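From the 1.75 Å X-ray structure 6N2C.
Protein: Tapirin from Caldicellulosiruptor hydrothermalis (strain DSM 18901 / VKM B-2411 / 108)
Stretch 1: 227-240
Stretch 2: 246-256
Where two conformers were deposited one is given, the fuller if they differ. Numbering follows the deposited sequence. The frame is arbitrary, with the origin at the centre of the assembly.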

# COMPACT_ATOMS: atom_id res chain seq x y z
N ILE A 227 2.59 -11.77 4.87
CA ILE A 227 3.88 -11.02 4.85
C ILE A 227 3.84 -10.08 6.05
O ILE A 227 2.88 -9.34 6.24
N LYS A 228 4.94 -10.08 6.81
CA LYS A 228 5.20 -9.09 7.81
C LYS A 228 6.56 -8.42 7.42
O LYS A 228 7.52 -9.12 7.21
N ALA A 229 6.54 -7.12 7.28
CA ALA A 229 7.73 -6.35 6.81
C ALA A 229 7.81 -5.03 7.46
O ALA A 229 6.82 -4.45 7.83
N ASP A 230 9.02 -4.43 7.52
CA ASP A 230 9.14 -3.03 7.84
C ASP A 230 8.76 -2.15 6.67
O ASP A 230 8.07 -1.13 6.81
N ASN A 231 9.25 -2.51 5.48
CA ASN A 231 9.04 -1.71 4.28
C ASN A 231 8.91 -2.63 3.09
O ASN A 231 9.62 -3.67 3.03
N ILE A 232 7.98 -2.28 2.15
CA ILE A 232 7.85 -2.95 0.88
C ILE A 232 7.81 -1.94 -0.19
O ILE A 232 7.02 -1.00 -0.15
N ILE A 233 8.72 -2.08 -1.19
CA ILE A 233 8.84 -1.12 -2.25
C ILE A 233 8.77 -1.82 -3.58
O ILE A 233 9.55 -2.69 -3.83
N VAL A 234 7.84 -1.39 -4.39
CA VAL A 234 7.65 -1.92 -5.78
C VAL A 234 7.86 -0.75 -6.68
O VAL A 234 6.99 0.09 -6.93
N LYS A 235 9.08 -0.61 -7.13
CA LYS A 235 9.50 0.65 -7.72
C LYS A 235 8.83 0.92 -9.11
O LYS A 235 8.57 2.07 -9.43
N ASN A 236 8.66 -0.11 -9.94
CA ASN A 236 8.12 0.01 -11.29
C ASN A 236 6.98 -1.00 -11.52
O ASN A 236 6.83 -1.54 -12.62
N GLY A 237 6.19 -1.26 -10.50
CA GLY A 237 5.16 -2.27 -10.61
C GLY A 237 4.06 -2.14 -9.61
O GLY A 237 4.00 -1.14 -8.87
N SER A 238 3.21 -3.16 -9.53
CA SER A 238 2.11 -3.18 -8.55
C SER A 238 2.36 -4.19 -7.48
O SER A 238 3.32 -4.98 -7.56
N PHE A 239 1.48 -4.19 -6.49
CA PHE A 239 1.40 -5.25 -5.50
C PHE A 239 0.04 -5.92 -5.69
O PHE A 239 -1.00 -5.22 -5.70
N ILE A 240 0.04 -7.23 -5.92
CA ILE A 240 -1.18 -7.94 -6.31
C ILE A 240 -1.49 -8.95 -5.23
O ILE A 240 -0.67 -9.88 -4.97
N LYS A 246 -2.81 -11.79 4.35
CA LYS A 246 -2.78 -10.80 5.44
C LYS A 246 -1.36 -10.18 5.48
O LYS A 246 -0.40 -10.88 5.83
N VAL A 247 -1.28 -8.89 5.17
CA VAL A 247 0.04 -8.19 4.94
C VAL A 247 0.11 -7.10 5.98
O VAL A 247 -0.82 -6.33 6.15
N VAL A 248 1.27 -6.99 6.68
CA VAL A 248 1.47 -6.01 7.71
C VAL A 248 2.82 -5.31 7.36
O VAL A 248 3.82 -6.02 7.30
N VAL A 249 2.75 -4.01 7.12
CA VAL A 249 3.92 -3.19 6.75
C VAL A 249 4.01 -2.08 7.79
O VAL A 249 3.19 -1.15 7.84
N ASN A 250 5.02 -2.17 8.64
CA ASN A 250 5.12 -1.23 9.79
C ASN A 250 5.37 0.20 9.33
O ASN A 250 4.71 1.15 9.80
N ASN A 251 6.29 0.37 8.40
CA ASN A 251 6.71 1.73 7.99
C ASN A 251 6.08 2.13 6.65
O ASN A 251 4.94 2.60 6.63
N LEU A 252 6.72 1.89 5.53
CA LEU A 252 6.05 2.29 4.32
C LEU A 252 5.95 1.17 3.29
O LEU A 252 6.88 0.37 3.10
N MET A 253 4.81 1.19 2.61
CA MET A 253 4.58 0.39 1.43
C MET A 253 4.38 1.35 0.31
O MET A 253 3.49 2.22 0.35
N TYR A 254 5.23 1.24 -0.73
CA TYR A 254 5.17 2.06 -1.91
C TYR A 254 5.00 1.18 -3.14
O TYR A 254 5.70 0.22 -3.27
N THR A 255 4.11 1.56 -4.10
CA THR A 255 4.08 0.93 -5.42
C THR A 255 3.90 2.00 -6.45
O THR A 255 3.23 2.99 -6.20
N LYS A 256 4.52 1.81 -7.61
CA LYS A 256 4.25 2.76 -8.70
C LYS A 256 2.84 2.54 -9.33
O LYS A 256 2.10 3.50 -9.67

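The two stretches run as neighbouring parallel strands, with axes 4.8 Å apart before the corners at Asp230 and Asn250-Asn251 and 4.7 Å apart after them. Paired side chains therefore lie side by side on the same face of the sheet, and the corners bring side chains from both arms together.

Ile227 (chi1 m, chi2 t) shares a face with Val247 (t), its CB 4.2 Å from Val247 CG2. Lys228 lies on the other face with Val248 (t); its extended chain, t through chi3 and then p, leaves NZ 4.4 Å from Val248 CG1. Ala229 returns to the face of Val249. At the corner Asp230 points its CB away, and its contribution is by backbone: Asn251 N donates to Asp230 O at 2.8 Å.

Asn231 (m, chi2 -79°) supplies the polar centre. Its CB follows the sheet face, but the amide end comes nearer stretch 2, and OD1 accepts two hydrogen bonds, from Leu252 N at 3.0 Å and from Asn251 ND2 at 2.8 Å, both with N-H...O angles of 157°. The side-chain oxygen thus takes up the backbone NH of Leu252 just after the corner, while Asn231 ND2 is satisfied elsewhere in the structure.

Ile232 (m, t) has the largest area covered by the other stretch, 71 Å². Its CD1 reaches back across the bend to Val249 CG2 at 3.5 Å and Val247 CG1 at 4.2 Å, and its CB lies 4.4 Å from Met253 CG. On the other face Ile233 (m, t) places CG1 4.1 Å from Leu252 CD1 (p, p) and CG2 4.2 Å from Tyr254 CD2. Val234 (t) places CB 4.0 Å from Thr255 CG2 (chi1 p).

Lys235 turns its CB away, but its carbonyl oxygen lies at the edge of the Tyr254 ring, 4.1 Å from CE2. A water links the two residues, donating to Lys235 O at 2.7 Å and to Tyr254 OH at 2.8 Å. Asn236 is peripheral, its CA 4.0 Å from Lys256 CD. Gly237 has no side chain, and its O approaches Thr255 CB at 3.6 Å.

Phe239 (t, chi2 -80°) points toward stretch 2. Met253, extended with all three chi angles t, sets CE over one ring face, 3.6 Å from the Phe239 ring centroid and 26° off the normal, consistent with a CH-pi contact. Phe239 CB touches Thr255 CG2 at 3.9 Å, and CZ reaches Val247 CG2 at 4.2 Å. Ile240 makes no contact.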

# COMPACT_ATOMS: atom_id res chain seq x y z
CB ILE A 227 4.03 -10.17 3.60
CG1 ILE A 227 4.07 -11.05 2.37
CG2 ILE A 227 5.29 -9.32 3.70
CD1 ILE A 227 4.19 -10.17 1.09
CB LYS A 228 5.27 -9.69 9.18
CG LYS A 228 5.53 -8.61 10.22
CD LYS A 228 5.68 -9.24 11.60
CE LYS A 228 6.00 -8.20 12.67
NZ LYS A 228 4.92 -7.15 12.79
CB ALA A 229 7.60 -6.17 5.31
CB ASP A 230 10.64 -2.68 8.14
CG ASP A 230 11.20 -3.33 9.40
OD1 ASP A 230 10.43 -3.83 10.21
OD2 ASP A 230 12.43 -3.17 9.59
CB ASN A 231 10.15 -0.67 3.95
CG ASN A 231 10.38 0.35 5.07
OD1 ASN A 231 9.62 1.29 5.21
ND2 ASN A 231 11.41 0.12 5.90
CB ILE A 232 6.55 -3.84 0.82
CG1 ILE A 232 6.49 -4.86 1.95
CG2 ILE A 232 6.40 -4.45 -0.57
CD1 ILE A 232 5.25 -5.77 1.93
CB ILE A 233 10.20 -0.31 -2.16
CG1 ILE A 233 10.26 0.41 -0.80
CG2 ILE A 233 10.39 0.58 -3.41
CD1 ILE A 233 11.62 1.02 -0.50
CB VAL A 234 6.26 -2.54 -5.99
CG1 VAL A 234 6.25 -3.29 -7.32
CG2 VAL A 234 5.97 -3.56 -4.88
CB LYS A 235 11.02 0.58 -7.94
CG LYS A 235 11.56 1.68 -8.74
CD LYS A 235 12.17 2.79 -7.96
CE LYS A 235 12.71 3.80 -8.97
NZ LYS A 235 13.59 4.86 -8.49
CB ASN A 236 9.27 -0.22 -12.32
CG ASN A 236 10.40 0.75 -12.13
OD1 ASN A 236 10.23 1.95 -12.33
ND2 ASN A 236 11.59 0.25 -11.81
CB SER A 238 0.75 -3.47 -9.19
OG SER A 238 0.48 -2.57 -10.21
CB PHE A 239 1.55 -4.70 -4.10
CG PHE A 239 1.66 -5.77 -3.06
CD1 PHE A 239 0.52 -6.43 -2.56
CD2 PHE A 239 2.90 -6.18 -2.57
CE1 PHE A 239 0.64 -7.48 -1.62
CE2 PHE A 239 3.00 -7.19 -1.63
CZ PHE A 239 1.89 -7.83 -1.16
CB ILE A 240 -0.98 -8.64 -7.68
CG1 ILE A 240 -0.72 -7.53 -8.72
CG2 ILE A 240 -2.18 -9.52 -7.98
CD1 ILE A 240 -0.27 -7.99 -10.08
CB LYS A 246 -3.14 -11.42 6.78
CG LYS A 246 -4.32 -12.44 6.79
CD LYS A 246 -5.65 -11.87 6.42
CE LYS A 246 -6.70 -12.98 6.40
NZ LYS A 246 -8.06 -12.37 6.40
CB VAL A 247 0.13 -7.63 3.55
CG1 VAL A 247 1.40 -6.76 3.36
CG2 VAL A 247 0.17 -8.76 2.52
CB VAL A 248 1.63 -6.65 9.13
CG1 VAL A 248 1.76 -5.54 10.16
CG2 VAL A 248 0.38 -7.46 9.46
CB VAL A 249 3.85 -2.61 5.33
CG1 VAL A 249 5.21 -1.91 5.07
CG2 VAL A 249 3.64 -3.72 4.32
CB ASN A 250 6.17 -1.68 10.78
CG ASN A 250 6.08 -0.93 12.10
OD1 ASN A 250 4.99 -0.80 12.66
ND2 ASN A 250 7.20 -0.39 12.55
CB ASN A 251 8.23 1.87 8.03
CG ASN A 251 8.68 3.28 7.85
OD1 ASN A 251 8.25 4.18 8.60
ND2 ASN A 251 9.44 3.52 6.84
CB LEU A 252 6.65 3.57 3.70
CG LEU A 252 8.00 3.31 3.05
CD1 LEU A 252 7.88 2.79 1.62
CD2 LEU A 252 8.85 4.58 3.10
CB MET A 253 3.35 -0.52 1.58
CG MET A 253 3.01 -1.30 0.32
SD MET A 253 1.78 -2.53 0.78
CE MET A 253 1.68 -3.42 -0.75
CB TYR A 254 6.50 2.89 -2.14
CG TYR A 254 6.50 3.53 -3.54
CD1 TYR A 254 5.83 4.77 -3.77
CD2 TYR A 254 7.12 2.94 -4.66
CE1 TYR A 254 5.74 5.30 -5.03
CE2 TYR A 254 7.04 3.51 -5.92
CZ TYR A 254 6.40 4.68 -6.10
OH TYR A 254 6.35 5.23 -7.32
CB THR A 255 2.99 -0.14 -5.58
OG1 THR A 255 1.71 0.47 -5.86
CG2 THR A 255 2.92 -1.07 -4.44
CB LYS A 256 5.30 2.60 -9.77
CG LYS A 256 5.25 3.70 -10.79
CD LYS A 256 6.12 3.40 -12.02
CE LYS A 256 5.73 4.32 -13.17
NZ LYS A 256 6.58 4.15 -14.40
O HOH W 1 8.72 4.70 -8.79